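Local coordinates for MATE family efflux transporter (Vibrio cholerae, PDB 6IDP), which probably exports drugs and other toxic compounds across the membrane, with a conformational change that depends on protons, at residues Leu318-Gln321 and Leu322-Leu326; Asn350-Leu353 and Val354-Ile358. All coordinates share one frame; numbering follows the deposited sequence.

Contact 1. Residues Leu318-Gln321 and Leu322-Leu326. With OLC ((2R)-2,3-dihydroxypropyl (9Z)-octadec-9-enoate), chain F; OLC ((2R)-2,3-dihydroxypropyl (9Z)-octadec-9-enoate), chain N.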
loop_
_atom_site.group_PDB
_atom_site.type_symbol
_atom_site.label_atom_id
_atom_site.label_comp_id
_atom_site.label_asym_id
_atom_site.label_seq_id
_atom_site.Cartn_x
_atom_site.Cartn_y
_atom_site.Cartn_z
ATOM N N LEU A 318 11.239 -4.785 -14.612
ATOM C CA LEU A 318 11.058 -4.719 -16.057
ATOM C C LEU A 318 10.921 -6.108 -16.676
ATOM O O LEU A 318 10.027 -6.346 -17.486
ATOM C CB LEU A 318 12.225 -3.972 -16.705
ATOM C CG LEU A 318 12.253 -2.480 -16.383
ATOM C CD1 LEU A 318 13.436 -1.803 -17.051
ATOM C CD2 LEU A 318 10.943 -1.843 -16.813
ATOM N N GLY A 319 11.805 -7.020 -16.288
ATOM C CA GLY A 319 11.776 -8.372 -16.814
ATOM C C GLY A 319 10.546 -9.156 -16.391
ATOM O O GLY A 319 9.892 -9.797 -17.211
ATOM N N PHE A 320 10.231 -9.093 -15.103
ATOM C CA PHE A 320 9.129 -9.853 -14.524
ATOM C C PHE A 320 7.770 -9.407 -15.072
ATOM O O PHE A 320 6.930 -10.242 -15.417
ATOM C CB PHE A 320 9.168 -9.723 -12.997
ATOM C CG PHE A 320 8.161 -10.571 -12.277
ATOM C CD1 PHE A 320 8.278 -11.952 -12.258
ATOM C CD2 PHE A 320 7.119 -9.980 -11.581
ATOM C CE1 PHE A 320 7.354 -12.730 -11.578
ATOM C CE2 PHE A 320 6.195 -10.750 -10.899
ATOM C CZ PHE A 320 6.310 -12.127 -10.898
ATOM N N GLN A 321 7.557 -8.097 -15.164
ATOM C CA GLN A 321 6.298 -7.584 -15.694
ATOM C C GLN A 321 6.184 -7.784 -17.209
ATOM O O GLN A 321 5.081 -7.813 -17.746
ATOM C CB GLN A 321 6.126 -6.099 -15.347
ATOM C CG GLN A 321 6.161 -5.781 -13.850
ATOM C CD GLN A 321 5.123 -6.543 -13.049
ATOM O OE1 GLN A 321 3.995 -6.749 -13.503
ATOM N NE2 GLN A 321 5.502 -6.968 -11.847
ATOM N N LEU A 322 7.316 -7.917 -17.896
ATOM C CA LEU A 322 7.291 -8.221 -19.326
ATOM C C LEU A 322 6.756 -9.632 -19.556
ATOM O O LEU A 322 5.918 -9.854 -20.433
ATOM C CB LEU A 322 8.680 -8.074 -19.952
ATOM C CG LEU A 322 8.832 -8.542 -21.407
ATOM C CD1 LEU A 322 7.844 -7.838 -22.325
ATOM C CD2 LEU A 322 10.255 -8.329 -21.902
ATOM N N LEU A 323 7.247 -10.578 -18.761
ATOM C CA LEU A 323 6.783 -11.959 -18.828
ATOM C C LEU A 323 5.292 -12.078 -18.530
ATOM O O LEU A 323 4.559 -12.749 -19.257
ATOM C CB LEU A 323 7.572 -12.833 -17.857
ATOM C CG LEU A 323 9.040 -13.031 -18.216
ATOM C CD1 LEU A 323 9.667 -14.069 -17.299
ATOM C CD2 LEU A 323 9.178 -13.429 -19.679
ATOM N N ILE A 324 4.860 -11.434 -17.451
ATOM C CA ILE A 324 3.454 -11.419 -17.069
ATOM C C ILE A 324 2.587 -10.871 -18.202
ATOM O O ILE A 324 1.536 -11.429 -18.517
ATOM C CB ILE A 324 3.236 -10.582 -15.791
ATOM C CG1 ILE A 324 3.873 -11.278 -14.589
ATOM C CG2 ILE A 324 1.753 -10.350 -15.537
ATOM C CD1 ILE A 324 3.720 -10.513 -13.299
ATOM N N ALA A 325 3.049 -9.788 -18.820
ATOM C CA ALA A 325 2.347 -9.184 -19.945
ATOM C C ALA A 325 2.238 -10.153 -21.120
ATOM O O ALA A 325 1.189 -10.249 -21.758
ATOM C CB ALA A 325 3.047 -7.906 -20.379
ATOM N N LEU A 326 3.322 -10.868 -21.404
ATOM C CA LEU A 326 3.337 -11.832 -22.499
ATOM C C LEU A 326 2.358 -12.975 -22.256
ATOM O O LEU A 326 1.569 -13.324 -23.136
ATOM C CB LEU A 326 4.745 -12.387 -22.705
ATOM C CG LEU A 326 5.695 -11.494 -23.503
ATOM C CD1 LEU A 326 7.110 -12.051 -23.471
ATOM C CD2 LEU A 326 5.203 -11.351 -24.934
HETATM C C18 OLC F . 7.801 -4.492 -18.777
HETATM C C10 OLC F . 13.265 -6.128 -20.282
HETATM C C9 OLC F . 14.298 -6.306 -19.429
HETATM C C17 OLC F . 7.814 -4.256 -20.271
HETATM C C11 OLC F . 12.988 -4.778 -20.914
HETATM C C8 OLC F . 15.224 -5.164 -19.070
HETATM C C16 OLC F . 8.603 -3.004 -20.576
HETATM C C12 OLC F . 11.875 -4.911 -21.936
HETATM C C15 OLC F . 8.736 -2.845 -22.074
HETATM C C13 OLC F . 11.085 -3.620 -22.002
HETATM C C14 OLC F . 9.715 -3.878 -22.593
HETATM C C18 OLC N . -1.057 -12.750 -13.248
HETATM C C17 OLC N . 0.179 -12.191 -12.580
HETATM C C16 OLC N . 0.462 -12.969 -11.314
HETATM C C12 OLC N . 3.474 -13.574 -7.470
HETATM C C15 OLC N . 1.705 -12.426 -10.643
HETATM C C13 OLC N . 3.282 -12.843 -8.781
HETATM C C14 OLC N . 1.878 -13.087 -9.291
#

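Contact 2. Residues Asn350-Leu353 and Val354-Ile358. With OLC ((2R)-2,3-dihydroxypropyl (9Z)-octadec-9-enoate), chain E.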
loop_
_atom_site.group_PDB
_atom_site.type_symbol
_atom_site.label_atom_id
_atom_site.label_comp_id
_atom_site.label_asym_id
_atom_site.label_seq_id
_atom_site.Cartn_x
_atom_site.Cartn_y
_atom_site.Cartn_z
ATOM N N ASN A 350 -11.133 -8.110 -22.272
ATOM C CA ASN A 350 -10.192 -8.739 -23.199
ATOM C C ASN A 350 -9.263 -7.696 -23.820
ATOM O O ASN A 350 -8.061 -7.925 -23.970
ATOM C CB ASN A 350 -10.954 -9.494 -24.295
ATOM C CG ASN A 350 -10.080 -10.469 -25.068
ATOM O OD1 ASN A 350 -8.850 -10.378 -25.057
ATOM N ND2 ASN A 350 -10.721 -11.409 -25.756
ATOM N N LEU A 351 -9.829 -6.543 -24.166
ATOM C CA LEU A 351 -9.054 -5.448 -24.734
ATOM C C LEU A 351 -8.083 -4.862 -23.713
ATOM O O LEU A 351 -6.943 -4.544 -24.040
ATOM C CB LEU A 351 -9.982 -4.353 -25.257
ATOM C CG LEU A 351 -9.293 -3.255 -26.065
ATOM C CD1 LEU A 351 -8.614 -3.849 -27.288
ATOM C CD2 LEU A 351 -10.287 -2.186 -26.469
ATOM N N HIS A 352 -8.545 -4.716 -22.476
ATOM C CA HIS A 352 -7.712 -4.173 -21.413
ATOM C C HIS A 352 -6.474 -5.037 -21.195
ATOM O O HIS A 352 -5.371 -4.528 -21.011
ATOM C CB HIS A 352 -8.512 -4.059 -20.113
ATOM C CG HIS A 352 -7.686 -3.678 -18.923
ATOM N ND1 HIS A 352 -7.565 -2.377 -18.489
ATOM C CD2 HIS A 352 -6.941 -4.432 -18.079
ATOM C CE1 HIS A 352 -6.777 -2.344 -17.425
ATOM N NE2 HIS A 352 -6.388 -3.573 -17.158
ATOM N N LEU A 353 -6.670 -6.351 -21.239
ATOM C CA LEU A 353 -5.619 -7.306 -20.909
ATOM C C LEU A 353 -4.514 -7.411 -21.962
ATOM O O LEU A 353 -3.459 -7.986 -21.691
ATOM C CB LEU A 353 -6.231 -8.689 -20.675
ATOM C CG LEU A 353 -7.135 -8.809 -19.449
ATOM C CD1 LEU A 353 -7.625 -10.239 -19.283
ATOM C CD2 LEU A 353 -6.398 -8.336 -18.201
ATOM N N VAL A 354 -4.751 -6.872 -23.157
ATOM C CA VAL A 354 -3.741 -6.919 -24.214
ATOM C C VAL A 354 -3.066 -5.568 -24.416
ATOM O O VAL A 354 -2.069 -5.467 -25.129
ATOM C CB VAL A 354 -4.337 -7.373 -25.572
ATOM C CG1 VAL A 354 -4.939 -8.760 -25.462
ATOM C CG2 VAL A 354 -5.364 -6.374 -26.075
ATOM N N ILE A 355 -3.610 -4.531 -23.790
ATOM C CA ILE A 355 -3.083 -3.184 -23.966
ATOM C C ILE A 355 -2.305 -2.694 -22.746
ATOM O O ILE A 355 -1.161 -2.261 -22.867
ATOM C CB ILE A 355 -4.214 -2.178 -24.271
ATOM C CG1 ILE A 355 -4.851 -2.489 -25.625
ATOM C CG2 ILE A 355 -3.684 -0.751 -24.260
ATOM C CD1 ILE A 355 -5.967 -1.534 -26.013
ATOM N N VAL A 356 -2.929 -2.771 -21.575
ATOM C CA VAL A 356 -2.362 -2.181 -20.361
ATOM C C VAL A 356 -1.196 -2.950 -19.693
ATOM O O VAL A 356 -0.226 -2.318 -19.274
ATOM C CB VAL A 356 -3.473 -1.962 -19.307
ATOM C CG1 VAL A 356 -2.911 -1.308 -18.058
ATOM C CG2 VAL A 356 -4.584 -1.105 -19.891
ATOM N N PRO A 357 -1.280 -4.297 -19.584
ATOM C CA PRO A 357 -0.239 -5.015 -18.827
ATOM C C PRO A 357 1.206 -4.767 -19.266
ATOM O O PRO A 357 2.108 -4.841 -18.430
ATOM C CB PRO A 357 -0.605 -6.484 -19.053
ATOM C CG PRO A 357 -2.071 -6.469 -19.234
ATOM C CD PRO A 357 -2.350 -5.217 -20.017
ATOM N N ILE A 358 1.425 -4.478 -20.543
ATOM C CA ILE A 358 2.778 -4.263 -21.044
ATOM C C ILE A 358 3.375 -2.972 -20.474
ATOM O O ILE A 358 4.581 -2.749 -20.535
ATOM C CB ILE A 358 2.798 -4.224 -22.595
ATOM C CG1 ILE A 358 4.234 -4.271 -23.133
ATOM C CG2 ILE A 358 2.059 -3.006 -23.110
ATOM C CD1 ILE A 358 5.027 -5.471 -22.664
HETATM C C8 OLC E . -8.440 -12.324 -29.608
HETATM C C7 OLC E . -6.927 -12.335 -29.577
HETATM C C6 OLC E . -6.375 -10.983 -29.974
HETATM C C5 OLC E . -4.866 -11.010 -29.846
HETATM C C4 OLC E . -4.372 -9.752 -29.161
HETATM C C3 OLC E . -4.689 -8.536 -30.008
HETATM C C2 OLC E . -3.852 -7.369 -29.532
HETATM C C1 OLC E . -3.907 -6.248 -30.547
#

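Contact 1. Residues Leu318-Gln321 and Leu322-Leu326
Leu318 O accepts the amide of Leu322 and at the same time has the end carbon of a lipid tail beside it. C18 of the OLC in chain F lies 3.2 Å from Leu318 O. The same C18 is close to Leu322 N, so the tail ends right against the backbone of the helix. The bond from Leu322 N to Leu318 O is 3.2 Å long and bent, with an N-H...O angle of 138°. Leu322 N also points a weak bond at Gly319 O, which takes a straighter one from Leu323 N. The next two i to i+4 bonds follow: Ile324 N to Phe320 O is 3.1 Å at 169°, and Ala325 N binds Gln321 O from above the carbonyl plane. Leu322 follows the same lipid with its side chain. Its CD2 packs 3.8 Å from C12 of that OLC.

A second lipid flanks the Phe320 side. Phe320 holds CG anti to its backbone N (chi1 -174°), which swings the ring toward Ile324; the two side chains cross obliquely. Ile324 CG1 lies over one face, and CD1 comes within 3.5 Å of Phe320 CE2. The OLC of chain N meets the ring at its edge, in plane, with C13 at 3.8 Å from Phe320 CZ. Ile324 CG2 touches C17 of that lipid at 3.8 Å. Phe316 stacks on the Phe320 ring.

All of this is one stretch of helix 303-330, a long helix in the second MatE domain. Such helices form the membrane-spanning bundle of MATE transporters. The Ala325 side chain touches Pro357 and Ile358. Apart from the main-chain bonds, the contact rests mainly on apolar groups. This chemistry is consistent with a helix seated in the membrane, its amides tied up internally while hydrocarbon tails lie against its side chains and, at Leu318 O, its backbone.

Contact 2. Residues Asn350-Leu353 and Val354-Ile358
His352 sets its CG anti to the backbone N (chi1 172°), and this turns the imidazole along the chain to Val356. Val356 CG2 then sits over one face in a CH-pi contact, 3.8 Å from the ring centroid and 28° off the normal. It is offset toward the rim, 3.5 Å from both His352 ND1 and CE1. ND1 is buried here and has no polar partner in the model. Leu353 CD2 lies at the ring edge, in plane, and Phe411 meets the imidazole edge-to-face.

Leu351 uses the same first torsion, and its CD1 comes within 3.7 Å of Ile355 CD1. Val354 has CG2 in the crowded position between backbone N and carbonyl carbon, 3.2 Å from Leu351 O.

The backbone bonding weakens toward the end of helix 343-355, ahead of Pro357 and the next helix, 360-375. This is consistent with a proline-associated break. Val356 N still makes a good bond to His352 O, 3.1 Å at 164°. Ile355 N shares that oxygen from above the carbonyl plane and bonds only weakly to Leu351 O. Val354 N also reaches Leu351 O weakly. Pro357 has no N-H to offer Leu353 O, and its CG packs 3.2 Å from that oxygen instead.

Asn350 ND2 is hydrogen-bonded to Thr333 OG1. Val354 CG1 rests 3.9 Å from C4 of the OLC in chain E.

Overall arrangement
Both contacts are local, belong to the second MatE domain and follow one another along the chain, with centres about 13 Å apart. Contact 1 belongs to helix 303-330, contact 2 to helix 343-355 and the residues just after it. They meet directly: Leu322 CD1 packs 3.7 Å from Ile358 CD1, and Ala325 CB lies 3.7 Å from Ile358 CA. Both meet lipid tails. Contact 1 is partly buried; contact 2 is more buried, being also enclosed by helices 263-279, 303-330, 332-339 and 379-435. Contact 1 keeps its i to i+4 bonds, one of them bent, whereas those of contact 2 thin out toward Pro357, where a histidine packs inside.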